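Local coordinates for putative integron gene cassette protein (Uncultured bacterium, PDB 3FUY) that is of unknown function, encoded by a mobile integron gene cassette from a salt-marsh metagenome and assembled as a trimer in the crystal, at residues Val35-Phe40 with Gly60-Cys65; Glu133-Ala138 with Phe153-Arg158. All blocks are in the same frame, centred on the assembly; numbering follows the deposited sequence.

Overall arrangement
Following the chain from its N terminus, interaction 1 comes first: strand 34-39 runs out, strand 44-49 returns beside it, and the start of helix 59-79 then packs back on the sheet, closing a loop with 19 residues between the segments. Interaction 2 opens only after that, where the end of helix 121-138 meets strand 150-160 across 14 intervening residues. The two are therefore in series, neither nested nor crossed. Their centres lie 19 Å apart, on opposite sides of the chain's centre, and their nearest atoms remain about 9 Å from each other. What they share is the mixed sheet, to which each contact fastens a different helix.

Interaction 1 of 2, residues Val35-Phe40 with Gly60-Cys65; sequences VTIRDF and GDIDLC
Strand 35-39 and the helical segment 60-65 keep their backbones well separated, with the CA atoms of Ile37 and Ile62 the nearest pair at 8.4 Å, so side chains alone bridge the gap. This is helix-on-sheet packing, with the first turns of helix 59-79 laid on the mixed six-stranded sheet. Ile37 carries the contact, its side chain leaving the strand toward the helix. With CG1 anti to the carbonyl carbon (chi1 -59°) and the chain extended beyond it (chi2 171°), the terminal CD1 reaches between residues one helical turn apart. Cys65 CB lies 3.9 Å from Ile37 CD1, and Ile62 CG2 lies 4.1 Å from that same Ile37 atom. The hydrogen bond from Cys65 N to Asp61 O, 3.0 Å long, is evidence of helical backbone at Cys65, three residues on from Ile62. Only 150 Å² is buried between the segments, but the apolar packing continues along the helix to Leu66 and Met69, which also touch Ile37. On the strand's other face Thr36 OG1 and Arg38 NH2 hydrogen-bond to Phe29 O and Ala57 O of the second subunit, respectively, while Ile62 also packs on Phe40 of the third, placing this layer beside the trimer interfaces. The closest approach between the segments is apolar, Cys65 SG resting 3.7 Å from Ile37 CD1.

Interaction 2 of 2, residues Glu133-Ala138 with Phe153-Arg158; sequences EKLRAA and FEMKLR
A beta-alpha-beta unit, strand 106-116, helix 121-138 and strand 150-160, contains this contact, in which Leu135 and Arg136 near the end of the helix pack on Phe153 of the last strand. The short axes run nearly antiparallel, at 151°, and approach to 10.4 Å, a separation that side chains fill. Leu135 and the Phe153 ring cross at about a right angle. Leu135 CB sits over one face of that ring, 4.2 Å from its centroid and 16° off the normal, which meets the geometry of a CH-pi contact; the atom is displaced toward the rim, on the side of CZ. Farther along the same side chain, Leu135 CD1 rests 3.8 Å from Phe153 CE1. With CG between the backbone N and the carbonyl carbon (chi1 73°), the Phe153 ring is turned toward the helix, and it also touches Leu139 and Val141 in the loop that leaves helix 121-138. Selenomethionine Met155, two residues on, points from the strand to the same side, but the modelled position of its terminal methyl is doubtful. Val111 of the neighbouring strand touches both Leu135 and Met155, and Ala75 of helix 59-79 also packs on Leu135, so the buried leucine joins two helices to the sheet. At the exposed margin the aliphatic part of Arg136 meets the ring at its edge, in plane, with CG 3.9 Å from Phe153 CE2.

Interaction 1 of 2, residues Val35-Phe40 with Gly60-Cys65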
# COMPACT_ATOMS: atom_id res chain seq x y z
N VAL B 35 -3.94 -2.93 -7.22
CA VAL B 35 -4.09 -1.60 -6.62
C VAL B 35 -5.31 -1.56 -5.70
O VAL B 35 -6.38 -2.02 -6.06
CB VAL B 35 -4.22 -0.51 -7.71
CG1 VAL B 35 -4.61 0.84 -7.10
CG2 VAL B 35 -2.91 -0.40 -8.51
N THR B 36 -5.14 -1.01 -4.51
CA THR B 36 -6.29 -0.79 -3.64
C THR B 36 -6.74 0.66 -3.75
O THR B 36 -5.93 1.59 -3.73
CB THR B 36 -5.99 -1.14 -2.17
OG1 THR B 36 -4.94 -0.29 -1.68
CG2 THR B 36 -5.55 -2.59 -2.04
N ILE B 37 -8.04 0.85 -3.85
CA ILE B 37 -8.60 2.20 -3.98
C ILE B 37 -9.70 2.39 -2.94
O ILE B 37 -10.75 1.76 -3.00
CB ILE B 37 -9.15 2.44 -5.40
CG1 ILE B 37 -8.05 2.26 -6.43
CG2 ILE B 37 -9.71 3.84 -5.53
CD1 ILE B 37 -8.60 2.26 -7.89
N ARG B 38 -9.42 3.24 -1.97
CA ARG B 38 -10.35 3.51 -0.90
C ARG B 38 -10.90 4.92 -1.15
O ARG B 38 -10.14 5.88 -1.12
CB ARG B 38 -9.58 3.50 0.43
CG ARG B 38 -10.34 4.09 1.60
CD ARG B 38 -11.57 3.30 1.87
NE ARG B 38 -12.16 3.55 3.19
CZ ARG B 38 -13.47 3.53 3.41
NH1 ARG B 38 -14.31 3.35 2.38
NH2 ARG B 38 -13.95 3.70 4.63
N ASP B 39 -12.21 5.03 -1.39
CA ASP B 39 -12.87 6.34 -1.57
C ASP B 39 -13.55 6.72 -0.26
O ASP B 39 -14.62 6.20 0.06
CB ASP B 39 -13.92 6.26 -2.71
CG ASP B 39 -14.59 7.62 -2.99
OD1 ASP B 39 -14.66 8.50 -2.09
OD2 ASP B 39 -15.08 7.83 -4.13
N PHE B 40 -12.94 7.61 0.51
CA PHE B 40 -13.50 7.98 1.81
C PHE B 40 -14.84 8.69 1.67
O PHE B 40 -15.80 8.35 2.37
CB PHE B 40 -12.54 8.89 2.57
CG PHE B 40 -11.32 8.18 3.10
CD1 PHE B 40 -11.41 7.35 4.22
CD2 PHE B 40 -10.09 8.37 2.52
CE1 PHE B 40 -10.29 6.72 4.74
CE2 PHE B 40 -8.95 7.74 3.03
CZ PHE B 40 -9.06 6.90 4.15
N GLY B 60 -5.04 5.99 -16.40
CA GLY B 60 -6.26 5.67 -17.13
C GLY B 60 -7.01 4.50 -16.51
O GLY B 60 -8.22 4.58 -16.29
N ASP B 61 -6.29 3.42 -16.24
CA ASP B 61 -6.85 2.27 -15.53
C ASP B 61 -7.51 2.67 -14.19
O ASP B 61 -8.58 2.18 -13.84
CB ASP B 61 -5.77 1.22 -15.27
CG ASP B 61 -5.13 0.71 -16.55
OD1 ASP B 61 -5.85 0.57 -17.57
OD2 ASP B 61 -3.91 0.45 -16.53
N ILE B 62 -6.85 3.53 -13.42
CA ILE B 62 -7.41 3.94 -12.14
C ILE B 62 -8.64 4.81 -12.35
O ILE B 62 -9.64 4.65 -11.66
CB ILE B 62 -6.35 4.65 -11.26
CG1 ILE B 62 -5.34 3.61 -10.76
CG2 ILE B 62 -7.01 5.36 -10.08
CD1 ILE B 62 -4.01 4.23 -10.29
N ASP B 63 -8.59 5.72 -13.33
CA ASP B 63 -9.75 6.56 -13.64
C ASP B 63 -10.94 5.70 -14.09
O ASP B 63 -12.09 5.97 -13.74
CB ASP B 63 -9.40 7.59 -14.72
CG ASP B 63 -10.44 8.69 -14.80
OD1 ASP B 63 -10.64 9.39 -13.79
OD2 ASP B 63 -11.07 8.85 -15.87
N LEU B 64 -10.66 4.66 -14.88
CA LEU B 64 -11.68 3.69 -15.30
C LEU B 64 -12.30 3.06 -14.07
O LEU B 64 -13.52 3.01 -13.91
CB LEU B 64 -11.06 2.61 -16.19
CG LEU B 64 -12.02 1.59 -16.80
CD1 LEU B 64 -11.40 1.02 -18.06
CD2 LEU B 64 -12.33 0.47 -15.83
N CYS B 65 -11.45 2.61 -13.16
CA CYS B 65 -11.94 2.02 -11.93
C CYS B 65 -12.83 3.01 -11.16
O CYS B 65 -13.92 2.65 -10.70
CB CYS B 65 -10.79 1.49 -11.07
SG CYS B 65 -11.34 0.54 -9.65

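Interaction 2 of 2, residues Glu133-Ala138 with Phe153-Arg158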
# COMPACT_ATOMS: atom_id res chain seq x y z
N GLU B 133 -30.44 -4.89 -14.10
CA GLU B 133 -30.89 -3.88 -15.04
C GLU B 133 -30.13 -2.57 -14.79
O GLU B 133 -29.54 -2.01 -15.69
CB GLU B 133 -32.40 -3.67 -14.87
CG GLU B 133 -33.04 -2.66 -15.79
CD GLU B 133 -34.51 -2.43 -15.44
OE1 GLU B 133 -35.20 -3.40 -15.04
OE2 GLU B 133 -34.97 -1.26 -15.53
N LYS B 134 -30.15 -2.09 -13.55
CA LYS B 134 -29.46 -0.84 -13.23
C LYS B 134 -27.97 -0.92 -13.55
O LYS B 134 -27.39 0.03 -14.06
CB LYS B 134 -29.66 -0.44 -11.77
CG LYS B 134 -31.12 -0.28 -11.36
CD LYS B 134 -31.82 0.79 -12.20
CE LYS B 134 -33.25 1.03 -11.71
NZ LYS B 134 -33.94 2.05 -12.54
N LEU B 135 -27.36 -2.07 -13.28
CA LEU B 135 -25.92 -2.23 -13.50
C LEU B 135 -25.56 -2.32 -14.98
O LEU B 135 -24.53 -1.81 -15.40
CB LEU B 135 -25.38 -3.46 -12.75
CG LEU B 135 -25.23 -3.31 -11.23
CD1 LEU B 135 -25.02 -4.68 -10.63
CD2 LEU B 135 -24.08 -2.37 -10.87
N ARG B 136 -26.41 -2.97 -15.77
CA ARG B 136 -26.14 -3.05 -17.19
C ARG B 136 -26.08 -1.64 -17.75
O ARG B 136 -25.21 -1.33 -18.56
CB ARG B 136 -27.20 -3.90 -17.92
CG ARG B 136 -26.84 -5.39 -17.97
CD ARG B 136 -27.81 -6.18 -18.87
NE ARG B 136 -29.18 -6.03 -18.40
CZ ARG B 136 -29.82 -6.90 -17.62
NH1 ARG B 136 -29.21 -8.02 -17.23
NH2 ARG B 136 -31.07 -6.66 -17.24
N ALA B 137 -27.00 -0.79 -17.31
CA ALA B 137 -27.00 0.63 -17.72
C ALA B 137 -25.82 1.43 -17.16
O ALA B 137 -25.08 2.07 -17.91
CB ALA B 137 -28.32 1.30 -17.35
N ALA B 138 -25.64 1.40 -15.84
CA ALA B 138 -24.63 2.25 -15.20
C ALA B 138 -23.19 1.87 -15.57
O ALA B 138 -22.33 2.73 -15.68
CB ALA B 138 -24.79 2.25 -13.67
N PHE B 153 -20.01 -7.58 -16.07
CA PHE B 153 -19.96 -7.72 -14.61
C PHE B 153 -20.35 -9.12 -14.13
O PHE B 153 -20.97 -9.89 -14.86
CB PHE B 153 -20.80 -6.64 -13.91
CG PHE B 153 -22.28 -6.84 -14.03
CD1 PHE B 153 -23.01 -7.36 -12.98
CD2 PHE B 153 -22.94 -6.50 -15.19
CE1 PHE B 153 -24.39 -7.54 -13.09
CE2 PHE B 153 -24.32 -6.68 -15.30
CZ PHE B 153 -25.04 -7.20 -14.26
N GLU B 154 -19.97 -9.42 -12.89
CA GLU B 154 -20.43 -10.61 -12.20
C GLU B 154 -20.98 -10.18 -10.86
O GLU B 154 -20.35 -9.39 -10.13
CB GLU B 154 -19.29 -11.61 -11.96
CG GLU B 154 -18.94 -12.49 -13.15
CD GLU B 154 -18.00 -13.62 -12.76
OE1 GLU B 154 -17.93 -13.95 -11.56
OE2 GLU B 154 -17.32 -14.17 -13.66
N MSE B 155 -22.14 -10.72 -10.51
CA MSE B 155 -22.82 -10.36 -9.29
C MSE B 155 -22.93 -11.54 -8.32
O MSE B 155 -23.60 -12.54 -8.59
CB MSE B 155 -24.21 -9.84 -9.63
CG MSE B 155 -25.02 -9.44 -8.42
SE MSE B 155 -26.60 -8.43 -8.99
CE MSE B 155 -25.87 -7.72 -10.61
N LYS B 156 -22.26 -11.42 -7.18
CA LYS B 156 -22.35 -12.40 -6.12
C LYS B 156 -23.52 -12.04 -5.22
O LYS B 156 -23.76 -10.85 -4.94
CB LYS B 156 -21.03 -12.42 -5.32
CG LYS B 156 -20.95 -13.51 -4.28
CD LYS B 156 -19.67 -13.45 -3.47
CE LYS B 156 -18.45 -13.72 -4.33
NZ LYS B 156 -17.20 -13.49 -3.56
N LEU B 157 -24.28 -13.04 -4.78
CA LEU B 157 -25.43 -12.80 -3.93
C LEU B 157 -25.12 -13.15 -2.47
O LEU B 157 -24.54 -14.19 -2.18
CB LEU B 157 -26.63 -13.61 -4.42
CG LEU B 157 -26.86 -13.60 -5.93
CD1 LEU B 157 -27.87 -14.68 -6.36
CD2 LEU B 157 -27.32 -12.23 -6.38
N ARG B 158 -25.52 -12.26 -1.56
CA ARG B 158 -25.29 -12.48 -0.14
C ARG B 158 -26.58 -12.21 0.58
O ARG B 158 -27.43 -11.47 0.10
CB ARG B 158 -24.20 -11.53 0.40
CG ARG B 158 -22.80 -11.79 -0.14
CD ARG B 158 -21.77 -10.84 0.45
NE ARG B 158 -20.40 -11.12 0.00
CZ ARG B 158 -19.64 -12.10 0.48
NH1 ARG B 158 -20.10 -12.89 1.45
NH2 ARG B 158 -18.40 -12.28 0.01